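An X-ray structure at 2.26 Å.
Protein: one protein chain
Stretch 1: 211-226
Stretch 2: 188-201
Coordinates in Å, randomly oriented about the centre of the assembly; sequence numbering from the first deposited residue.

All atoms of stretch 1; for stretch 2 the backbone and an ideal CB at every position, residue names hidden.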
ATOM      1  N   ALA A 211     -21.447 -16.273  -3.677  1.00 28.08           N
ATOM      2  CA  ALA A 211     -20.225 -16.583  -4.402  1.00 26.60           C
ATOM      3  C   ALA A 211     -20.228 -18.053  -4.800  1.00 24.57           C
ATOM      4  O   ALA A 211     -19.740 -18.415  -5.869  1.00 22.62           O
ATOM      5  CB  ALA A 211     -18.995 -16.259  -3.533  1.00 27.52           C
ATOM      6  N   ILE A 212     -20.775 -18.904  -3.937  1.00 23.80           N
ATOM      7  CA  ILE A 212     -20.842 -20.320  -4.251  1.00 25.78           C
ATOM      8  C   ILE A 212     -21.703 -20.483  -5.505  1.00 27.63           C
ATOM      9  O   ILE A 212     -21.310 -21.165  -6.457  1.00 28.88           O
ATOM     10  CB  ILE A 212     -21.451 -21.144  -3.082  1.00 25.81           C
ATOM     11  CG1 ILE A 212     -20.462 -21.206  -1.914  1.00 22.76           C
ATOM     12  CG2 ILE A 212     -21.792 -22.566  -3.552  1.00 23.92           C
ATOM     13  CD1 ILE A 212     -19.199 -21.978  -2.216  1.00 21.18           C
ATOM     14  N   ARG A 213     -22.865 -19.838  -5.508  1.00 28.28           N
ATOM     15  CA  ARG A 213     -23.776 -19.906  -6.647  1.00 30.07           C
ATOM     16  C   ARG A 213     -23.111 -19.400  -7.933  1.00 29.60           C
ATOM     17  O   ARG A 213     -23.296 -19.989  -9.001  1.00 29.00           O
ATOM     18  CB  ARG A 213     -25.054 -19.112  -6.340  1.00 31.81           C
ATOM     19  CG  ARG A 213     -25.918 -18.748  -7.538  1.00 35.44           C
ATOM     20  CD  ARG A 213     -26.484 -19.950  -8.304  1.00 41.77           C
ATOM     21  NE  ARG A 213     -27.442 -20.767  -7.557  1.00 45.10           N
ATOM     22  CZ  ARG A 213     -28.415 -21.485  -8.127  1.00 47.13           C
ATOM     23  NH1 ARG A 213     -28.567 -21.473  -9.447  1.00 45.19           N
ATOM     24  NH2 ARG A 213     -29.218 -22.243  -7.386  1.00 46.17           N
ATOM     25  N   ILE A 214     -22.333 -18.322  -7.841  1.00 27.66           N
ATOM     26  CA  ILE A 214     -21.656 -17.806  -9.027  1.00 27.25           C
ATOM     27  C   ILE A 214     -20.679 -18.842  -9.599  1.00 27.15           C
ATOM     28  O   ILE A 214     -20.630 -19.043 -10.813  1.00 28.35           O
ATOM     29  CB  ILE A 214     -20.906 -16.483  -8.727  1.00 27.08           C
ATOM     30  CG1 ILE A 214     -21.923 -15.347  -8.585  1.00 25.60           C
ATOM     31  CG2 ILE A 214     -19.911 -16.163  -9.853  1.00 23.83           C
ATOM     32  CD1 ILE A 214     -21.320 -14.021  -8.151  1.00 27.15           C
ATOM     33  N   ARG A 215     -19.907 -19.494  -8.735  1.00 25.92           N
ATOM     34  CA  ARG A 215     -18.966 -20.518  -9.182  1.00 25.93           C
ATOM     35  C   ARG A 215     -19.744 -21.692  -9.776  1.00 27.33           C
ATOM     36  O   ARG A 215     -19.386 -22.235 -10.824  1.00 27.93           O
ATOM     37  CB  ARG A 215     -18.123 -21.032  -8.012  1.00 25.36           C
ATOM     38  CG  ARG A 215     -16.987 -20.126  -7.572  1.00 24.60           C
ATOM     39  CD  ARG A 215     -16.370 -20.672  -6.299  1.00 23.60           C
ATOM     40  NE  ARG A 215     -15.196 -19.928  -5.865  1.00 21.72           N
ATOM     41  CZ  ARG A 215     -13.948 -20.359  -6.012  1.00 22.05           C
ATOM     42  NH1 ARG A 215     -13.710 -21.535  -6.587  1.00 23.18           N
ATOM     43  NH2 ARG A 215     -12.937 -19.618  -5.577  1.00 20.23           N
ATOM     44  N   ALA A 216     -20.812 -22.081  -9.091  1.00 26.89           N
ATOM     45  CA  ALA A 216     -21.647 -23.191  -9.533  1.00 28.69           C
ATOM     46  C   ALA A 216     -22.214 -23.004 -10.947  1.00 28.86           C
ATOM     47  O   ALA A 216     -22.195 -23.926 -11.760  1.00 29.26           O
ATOM     48  CB  ALA A 216     -22.791 -23.400  -8.539  1.00 25.80           C
ATOM     49  N   GLU A 217     -22.711 -21.810 -11.239  1.00 29.33           N
ATOM     50  CA  GLU A 217     -23.295 -21.546 -12.544  1.00 31.05           C
ATOM     51  C   GLU A 217     -22.275 -21.295 -13.640  1.00 29.33           C
ATOM     52  O   GLU A 217     -22.572 -21.507 -14.803  1.00 30.32           O
ATOM     53  CB  GLU A 217     -24.225 -20.331 -12.484  1.00 33.44           C
ATOM     54  CG  GLU A 217     -25.286 -20.387 -11.409  1.00 40.65           C
ATOM     55  CD  GLU A 217     -26.241 -19.206 -11.474  1.00 44.79           C
ATOM     56  OE1 GLU A 217     -25.775 -18.081 -11.765  1.00 47.00           O
ATOM     57  OE2 GLU A 217     -27.452 -19.400 -11.222  1.00 47.38           O
ATOM     58  N   SER A 218     -21.078 -20.852 -13.280  1.00 27.59           N
ATOM     59  CA  SER A 218     -20.083 -20.524 -14.292  1.00 26.19           C
ATOM     60  C   SER A 218     -18.989 -21.534 -14.595  1.00 25.43           C
ATOM     61  O   SER A 218     -18.485 -21.564 -15.706  1.00 26.78           O
ATOM     62  CB  SER A 218     -19.423 -19.192 -13.942  1.00 25.32           C
ATOM     63  OG  SER A 218     -18.694 -19.297 -12.726  1.00 22.91           O
ATOM     64  N   GLY A 219     -18.610 -22.351 -13.623  1.00 25.69           N
ATOM     65  CA  GLY A 219     -17.533 -23.293 -13.874  1.00 27.72           C
ATOM     66  C   GLY A 219     -17.917 -24.724 -14.177  1.00 27.73           C
ATOM     67  O   GLY A 219     -17.055 -25.590 -14.293  1.00 25.78           O
ATOM     68  N   TYR A 220     -19.210 -24.984 -14.304  1.00 30.93           N
ATOM     69  CA  TYR A 220     -19.671 -26.338 -14.578  1.00 33.97           C
ATOM     70  C   TYR A 220     -20.716 -26.311 -15.691  1.00 36.30           C
ATOM     71  O   TYR A 220     -21.656 -25.512 -15.654  1.00 37.27           O
ATOM     72  CB  TYR A 220     -20.227 -26.961 -13.284  1.00 32.79           C
ATOM     73  CG  TYR A 220     -19.242 -26.866 -12.135  1.00 32.74           C
ATOM     74  CD1 TYR A 220     -18.979 -25.639 -11.518  1.00 32.22           C
ATOM     75  CD2 TYR A 220     -18.463 -27.959 -11.767  1.00 32.50           C
ATOM     76  CE1 TYR A 220     -17.955 -25.497 -10.588  1.00 31.81           C
ATOM     77  CE2 TYR A 220     -17.431 -27.826 -10.833  1.00 33.14           C
ATOM     78  CZ  TYR A 220     -17.176 -26.591 -10.256  1.00 31.81           C
ATOM     79  OH  TYR A 220     -16.093 -26.419  -9.413  1.00 32.94           O
ATOM     80  N   GLN A 221     -20.540 -27.170 -16.692  1.00 38.29           N
ATOM     81  CA  GLN A 221     -21.476 -27.206 -17.810  1.00 39.38           C
ATOM     82  C   GLN A 221     -22.185 -28.535 -17.990  1.00 36.36           C
ATOM     83  O   GLN A 221     -21.649 -29.594 -17.667  1.00 34.56           O
ATOM     84  CB  GLN A 221     -20.771 -26.800 -19.115  1.00 44.18           C
ATOM     85  CG  GLN A 221     -19.476 -27.557 -19.440  1.00 51.79           C
ATOM     86  CD  GLN A 221     -19.685 -28.876 -20.178  1.00 54.58           C
ATOM     87  OE1 GLN A 221     -20.360 -28.933 -21.214  1.00 54.99           O
ATOM     88  NE2 GLN A 221     -19.084 -29.943 -19.655  1.00 55.89           N
ATOM     89  N   PRO A 222     -23.416 -28.487 -18.515  1.00 35.50           N
ATOM     90  CA  PRO A 222     -24.231 -29.678 -18.749  1.00 34.43           C
ATOM     91  C   PRO A 222     -23.583 -30.638 -19.733  1.00 34.58           C
ATOM     92  O   PRO A 222     -23.268 -30.280 -20.866  1.00 36.62           O
ATOM     93  CB  PRO A 222     -25.542 -29.099 -19.262  1.00 34.27           C
ATOM     94  CG  PRO A 222     -25.090 -27.880 -19.996  1.00 36.29           C
ATOM     95  CD  PRO A 222     -24.091 -27.285 -19.038  1.00 34.72           C
ATOM     96  N   VAL A 223     -23.378 -31.863 -19.277  1.00 33.77           N
ATOM     97  CA  VAL A 223     -22.776 -32.887 -20.091  1.00 33.19           C
ATOM     98  C   VAL A 223     -23.734 -34.079 -20.071  1.00 34.60           C
ATOM     99  O   VAL A 223     -24.833 -34.004 -19.511  1.00 31.98           O
ATOM    100  CB  VAL A 223     -21.379 -33.268 -19.519  1.00 33.73           C
ATOM    101  CG1 VAL A 223     -21.481 -34.480 -18.603  1.00 32.50           C
ATOM    102  CG2 VAL A 223     -20.394 -33.485 -20.648  1.00 32.42           C
ATOM    103  N   ASP A 224     -23.325 -35.178 -20.683  1.00 35.94           N
ATOM    104  CA  ASP A 224     -24.160 -36.367 -20.719  1.00 39.20           C
ATOM    105  C   ASP A 224     -24.419 -36.902 -19.302  1.00 38.49           C
ATOM    106  O   ASP A 224     -23.499 -37.362 -18.634  1.00 39.52           O
ATOM    107  CB  ASP A 224     -23.457 -37.423 -21.575  1.00 44.45           C
ATOM    108  CG  ASP A 224     -24.411 -38.436 -22.160  1.00 48.58           C
ATOM    109  OD1 ASP A 224     -24.037 -39.055 -23.181  1.00 51.13           O
ATOM    110  OD2 ASP A 224     -25.518 -38.623 -21.602  1.00 51.18           O
ATOM    111  N   GLY A 225     -25.664 -36.819 -18.839  1.00 38.35           N
ATOM    112  CA  GLY A 225     -25.999 -37.323 -17.515  1.00 37.86           C
ATOM    113  C   GLY A 225     -25.971 -36.338 -16.351  1.00 39.37           C
ATOM    114  O   GLY A 225     -26.396 -36.671 -15.239  1.00 38.93           O
ATOM    115  N   GLY A 226     -25.471 -35.129 -16.593  1.00 39.07           N
ATOM    116  CA  GLY A 226     -25.409 -34.135 -15.532  1.00 38.31           C
ATOM    117  C   GLY A 226     -24.429 -33.008 -15.809  1.00 36.85           C
ATOM    118  O   GLY A 226     -24.212 -32.644 -16.962  1.00 36.80           O
ATOM    119  N   UNK A 188     -15.743 -34.584 -11.245  1.00 33.44           N
ATOM    120  CA  UNK A 188     -16.726 -35.654 -11.087  1.00 34.67           C
ATOM    121  C   UNK A 188     -18.025 -35.246 -11.788  1.00 35.32           C
ATOM    122  O   UNK A 188     -18.182 -34.098 -12.204  1.00 36.08           O
ATOM    123  CB  UNK A 188     -16.976 -35.954  -9.608  1.00 34.67           C
ATOM    124  N   UNK A 189     -18.958 -36.185 -11.900  1.00 34.83           N
ATOM    125  CA  UNK A 189     -20.238 -35.923 -12.547  1.00 33.59           C
ATOM    126  C   UNK A 189     -21.298 -35.512 -11.528  1.00 34.05           C
ATOM    127  O   UNK A 189     -21.750 -36.337 -10.741  1.00 34.29           O
ATOM    128  CB  UNK A 189     -20.703 -37.158 -13.322  1.00 33.59           C
ATOM    129  N   UNK A 190     -21.685 -34.239 -11.535  1.00 32.81           N
ATOM    130  CA  UNK A 190     -22.707 -33.766 -10.613  1.00 33.47           C
ATOM    131  C   UNK A 190     -24.084 -33.976 -11.229  1.00 35.31           C
ATOM    132  O   UNK A 190     -24.273 -33.796 -12.432  1.00 35.98           O
ATOM    133  CB  UNK A 190     -22.488 -32.292 -10.264  1.00 33.47           C
ATOM    134  N   UNK A 191     -25.040 -34.363 -10.395  1.00 35.67           N
ATOM    135  CA  UNK A 191     -26.406 -34.628 -10.833  1.00 37.23           C
ATOM    136  C   UNK A 191     -27.140 -33.381 -11.328  1.00 37.55           C
ATOM    137  O   UNK A 191     -27.860 -33.425 -12.330  1.00 35.91           O
ATOM    138  CB  UNK A 191     -27.196 -35.259  -9.685  1.00 37.23           C
ATOM    139  N   UNK A 192     -26.959 -32.272 -10.617  1.00 36.70           N
ATOM    140  CA  UNK A 192     -27.593 -31.014 -10.977  1.00 35.74           C
ATOM    141  C   UNK A 192     -26.884 -29.880 -10.257  1.00 35.33           C
ATOM    142  O   UNK A 192     -25.993 -30.117  -9.437  1.00 35.24           O
ATOM    143  CB  UNK A 192     -29.084 -31.030 -10.636  1.00 35.74           C
ATOM    144  N   UNK A 193     -27.270 -28.648 -10.550  1.00 34.80           N
ATOM    145  CA  UNK A 193     -26.602 -27.520  -9.933  1.00 35.42           C
ATOM    146  C   UNK A 193     -26.664 -27.559  -8.411  1.00 36.56           C
ATOM    147  O   UNK A 193     -25.742 -27.098  -7.741  1.00 37.26           O
ATOM    148  CB  UNK A 193     -27.217 -26.215 -10.442  1.00 35.42           C
ATOM    149  N   UNK A 194     -27.729 -28.129  -7.857  1.00 37.97           N
ATOM    150  CA  UNK A 194     -27.844 -28.208  -6.406  1.00 38.34           C
ATOM    151  C   UNK A 194     -26.693 -29.043  -5.840  1.00 37.20           C
ATOM    152  O   UNK A 194     -26.101 -28.695  -4.814  1.00 35.44           O
ATOM    153  CB  UNK A 194     -29.194 -28.805  -6.002  1.00 38.34           C
ATOM    154  N   UNK A 195     -26.366 -30.134  -6.523  1.00 35.13           N
ATOM    155  CA  UNK A 195     -25.281 -30.999  -6.079  1.00 35.53           C
ATOM    156  C   UNK A 195     -23.935 -30.275  -6.190  1.00 33.51           C
ATOM    157  O   UNK A 195     -23.027 -30.525  -5.407  1.00 34.06           O
ATOM    158  CB  UNK A 195     -25.261 -32.292  -6.897  1.00 35.53           C
ATOM    159  N   UNK A 196     -23.816 -29.381  -7.165  1.00 33.52           N
ATOM    160  CA  UNK A 196     -22.584 -28.623  -7.370  1.00 32.61           C
ATOM    161  C   UNK A 196     -22.375 -27.645  -6.217  1.00 32.30           C
ATOM    162  O   UNK A 196     -21.262 -27.497  -5.714  1.00 32.31           O
ATOM    163  CB  UNK A 196     -22.623 -27.877  -8.705  1.00 32.61           C
ATOM    164  N   UNK A 197     -23.448 -26.975  -5.805  1.00 31.73           N
ATOM    165  CA  UNK A 197     -23.368 -26.021  -4.706  1.00 32.55           C
ATOM    166  C   UNK A 197     -23.068 -26.727  -3.388  1.00 31.15           C
ATOM    167  O   UNK A 197     -22.273 -26.234  -2.586  1.00 29.74           O
ATOM    168  CB  UNK A 197     -24.671 -25.227  -4.595  1.00 32.55           C
ATOM    169  N   UNK A 198     -23.705 -27.874  -3.165  1.00 28.84           N
ATOM    170  CA  UNK A 198     -23.460 -28.640  -1.947  1.00 28.41           C
ATOM    171  C   UNK A 198     -21.973 -28.962  -1.909  1.00 27.73           C
ATOM    172  O   UNK A 198     -21.306 -28.755  -0.896  1.00 28.81           O
ATOM    173  CB  UNK A 198     -24.310 -29.911  -1.895  1.00 28.41           C
ATOM    174  N   UNK A 199     -21.455 -29.463  -3.023  1.00 26.96           N
ATOM    175  CA  UNK A 199     -20.045 -29.798  -3.115  1.00 26.81           C
ATOM    176  C   UNK A 199     -19.161 -28.581  -2.827  1.00 27.27           C
ATOM    177  O   UNK A 199     -18.235 -28.650  -2.021  1.00 27.46           O
ATOM    178  CB  UNK A 199     -19.730 -30.364  -4.501  1.00 26.81           C
ATOM    179  N   UNK A 200     -19.451 -27.469  -3.497  1.00 26.87           N
ATOM    180  CA  UNK A 200     -18.667 -26.259  -3.318  1.00 27.53           C
ATOM    181  C   UNK A 200     -18.757 -25.709  -1.899  1.00 25.81           C
ATOM    182  O   UNK A 200     -17.736 -25.452  -1.277  1.00 26.54           O
ATOM    183  CB  UNK A 200     -19.124 -25.193  -4.316  1.00 27.53           C
ATOM    184  N   UNK A 201     -19.966 -25.538  -1.381  1.00 27.37           N
ATOM    185  CA  UNK A 201     -20.137 -25.027  -0.021  1.00 29.11           C
ATOM    186  C   UNK A 201     -19.293 -25.844   0.961  1.00 30.14           C
ATOM    187  O   UNK A 201     -18.734 -25.298   1.914  1.00 30.77           O
ATOM    188  CB  UNK A 201     -21.612 -25.061   0.385  1.00 29.11           C
TER

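Position 188 lies beyond the reach of stretch 1, which sets no preference; it is Gln188. At 189 the CA-to-CB bond points toward the turn from Val223 to Gly226, which offers a methyl-bearing side chain and bare backbone. A branched apolar residue of moderate length would suit, and Leu189 places CD1 3.9 Å from Val223 CG1 and 3.8 Å from Gly226 N.

Position 190 directs CB sideways, but its carbonyl O lies 3.3 Å from Gly226 CA, a CA-H...O contact that the absence of a side chain at Gly226 permits. A long or aromatic side chain could still reach the Tyr220 ring. The residue is Phe190, whose CE1 comes 4.0 Å from Tyr220 CE2, with the ring planes nearly perpendicular.

Positions 191 and 192 point away, so polar residues are acceptable at both; the first is Glu191. Because 192 immediately precedes a helix, Asp, Asn, Ser or Thr would be favoured there as a cap; Asp192 accepts from the backbone of 195, with OD2 3.0 Å from that N.

At 193 CB points toward stretch 1 and lies 5.0 Å from Arg213 NH1, with Ala216 close by and the aliphatic part of Glu217 within reach of a longer side chain. An extended apolar chain could cover these. Ile193 CD1 lies 3.6 Å from Glu217 CG and 3.3 Å from Arg213 NH1. Position 194 points away and 195 is out of reach, leaving both choices open; they are Lys194 and Ala195.

The ideal CB of 196 is 4.5 Å from Ala216 CB and faces the Tyr220 ring, so a compact apolar residue fits. Val196 sets CG1 over one face of that ring, 4.0 Å from its centroid, and 3.8 Å from Ala216 CB.

Position 197 starts sideways, beside Ile212 and Ala216, with the Arg213 guanidinium farther out. An acid with an aliphatic stem would serve both surroundings. Glu197 packs CG 3.6 Å from Ala216 CB and forms a salt bridge from OE2 to Arg213 NE at 2.8 Å, although the hydrogen bond within it is weak.

Position 198 points away, so stretch 1 sets no limit; it is Ala198. Position 199 points sideways, where small or large residues would do; it is Tyr199. At 200, the ideal CB faces Ile212 CG2 at 3.8 Å, with Ala216 and Tyr220 beyond, favouring a sizeable aliphatic residue. Leu200 brings CD1 4.0 Å from Ala216 CB and CD2 3.7 Å from Tyr220 OH, completing with 193, 196 and 197 the hole that receives Ala216. Position 201 points sideways near Ile212, tolerating many residues; Ala201 N lies 3.7 Å from Ile212 CD1.

Stretch 2, residues 188-201: QLFEDIKAVEAYLA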
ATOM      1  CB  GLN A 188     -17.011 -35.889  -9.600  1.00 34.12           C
ATOM      2  CG  GLN A 188     -17.566 -34.650  -8.898  1.00 34.87           C
ATOM      3  CD  GLN A 188     -17.784 -34.842  -7.404  1.00 35.64           C
ATOM      4  OE1 GLN A 188     -18.722 -35.523  -6.976  1.00 35.46           O
ATOM      5  NE2 GLN A 188     -16.910 -34.242  -6.601  1.00 34.18           N
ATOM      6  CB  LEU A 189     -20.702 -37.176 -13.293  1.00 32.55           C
ATOM      7  CG  LEU A 189     -22.082 -37.152 -13.959  1.00 34.54           C
ATOM      8  CD1 LEU A 189     -22.115 -36.102 -15.068  1.00 31.27           C
ATOM      9  CD2 LEU A 189     -22.391 -38.537 -14.518  1.00 32.67           C
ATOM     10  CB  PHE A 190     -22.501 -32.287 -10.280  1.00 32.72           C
ATOM     11  CG  PHE A 190     -21.203 -32.002  -9.588  1.00 32.12           C
ATOM     12  CD1 PHE A 190     -20.089 -31.581 -10.312  1.00 31.99           C
ATOM     13  CD2 PHE A 190     -21.076 -32.207  -8.220  1.00 31.92           C
ATOM     14  CE1 PHE A 190     -18.866 -31.368  -9.685  1.00 30.56           C
ATOM     15  CE2 PHE A 190     -19.854 -31.998  -7.580  1.00 31.89           C
ATOM     16  CZ  PHE A 190     -18.747 -31.578  -8.317  1.00 32.25           C
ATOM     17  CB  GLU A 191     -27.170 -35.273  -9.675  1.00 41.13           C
ATOM     18  CG  GLU A 191     -28.673 -35.251  -9.800  1.00 48.10           C
ATOM     19  CD  GLU A 191     -29.343 -35.962  -8.641  1.00 53.06           C
ATOM     20  OE1 GLU A 191     -28.981 -35.673  -7.475  1.00 54.73           O
ATOM     21  OE2 GLU A 191     -30.231 -36.805  -8.894  1.00 54.73           O
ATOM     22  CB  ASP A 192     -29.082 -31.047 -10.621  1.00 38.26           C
ATOM     23  CG  ASP A 192     -29.338 -31.497  -9.192  1.00 41.81           C
ATOM     24  OD1 ASP A 192     -30.410 -32.097  -8.949  1.00 42.90           O
ATOM     25  OD2 ASP A 192     -28.481 -31.245  -8.312  1.00 41.56           O
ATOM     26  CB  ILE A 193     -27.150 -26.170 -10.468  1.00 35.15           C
ATOM     27  CG1 ILE A 193     -26.165 -25.048 -10.117  1.00 35.30           C
ATOM     28  CG2 ILE A 193     -28.520 -25.884  -9.894  1.00 33.48           C
ATOM     29  CD1 ILE A 193     -26.506 -23.704 -10.716  1.00 34.13           C
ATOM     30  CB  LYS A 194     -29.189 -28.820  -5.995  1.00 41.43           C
ATOM     31  CG  LYS A 194     -29.327 -28.992  -4.492  1.00 46.98           C
ATOM     32  CD  LYS A 194     -30.743 -29.331  -4.056  1.00 52.28           C
ATOM     33  CE  LYS A 194     -30.847 -29.283  -2.530  1.00 56.65           C
ATOM     34  NZ  LYS A 194     -32.239 -29.496  -2.026  1.00 60.59           N
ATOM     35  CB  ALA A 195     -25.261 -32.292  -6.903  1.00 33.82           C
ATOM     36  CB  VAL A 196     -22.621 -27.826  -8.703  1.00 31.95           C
ATOM     37  CG1 VAL A 196     -21.383 -26.930  -8.828  1.00 30.69           C
ATOM     38  CG2 VAL A 196     -22.675 -28.783  -9.874  1.00 31.60           C
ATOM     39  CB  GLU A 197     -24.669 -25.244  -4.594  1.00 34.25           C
ATOM     40  CG  GLU A 197     -24.947 -24.387  -5.797  1.00 38.79           C
ATOM     41  CD  GLU A 197     -26.312 -23.759  -5.734  1.00 42.59           C
ATOM     42  OE1 GLU A 197     -27.311 -24.511  -5.710  1.00 45.43           O
ATOM     43  OE2 GLU A 197     -26.390 -22.515  -5.703  1.00 47.03           O
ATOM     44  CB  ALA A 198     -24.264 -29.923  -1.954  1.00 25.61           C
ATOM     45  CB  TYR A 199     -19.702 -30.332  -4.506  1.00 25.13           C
ATOM     46  CG  TYR A 199     -18.215 -30.310  -4.767  1.00 26.70           C
ATOM     47  CD1 TYR A 199     -17.346 -31.129  -4.041  1.00 27.95           C
ATOM     48  CD2 TYR A 199     -17.664 -29.409  -5.678  1.00 25.77           C
ATOM     49  CE1 TYR A 199     -15.962 -31.045  -4.214  1.00 28.69           C
ATOM     50  CE2 TYR A 199     -16.287 -29.315  -5.856  1.00 27.65           C
ATOM     51  CZ  TYR A 199     -15.443 -30.130  -5.123  1.00 28.82           C
ATOM     52  OH  TYR A 199     -14.083 -30.012  -5.285  1.00 32.88           O
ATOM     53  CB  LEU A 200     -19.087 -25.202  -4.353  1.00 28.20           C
ATOM     54  CG  LEU A 200     -18.752 -25.554  -5.817  1.00 27.80           C
ATOM     55  CD1 LEU A 200     -19.447 -24.585  -6.762  1.00 22.81           C
ATOM     56  CD2 LEU A 200     -17.237 -25.528  -6.035  1.00 22.82           C
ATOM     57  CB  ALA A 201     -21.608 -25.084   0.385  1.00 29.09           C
TER
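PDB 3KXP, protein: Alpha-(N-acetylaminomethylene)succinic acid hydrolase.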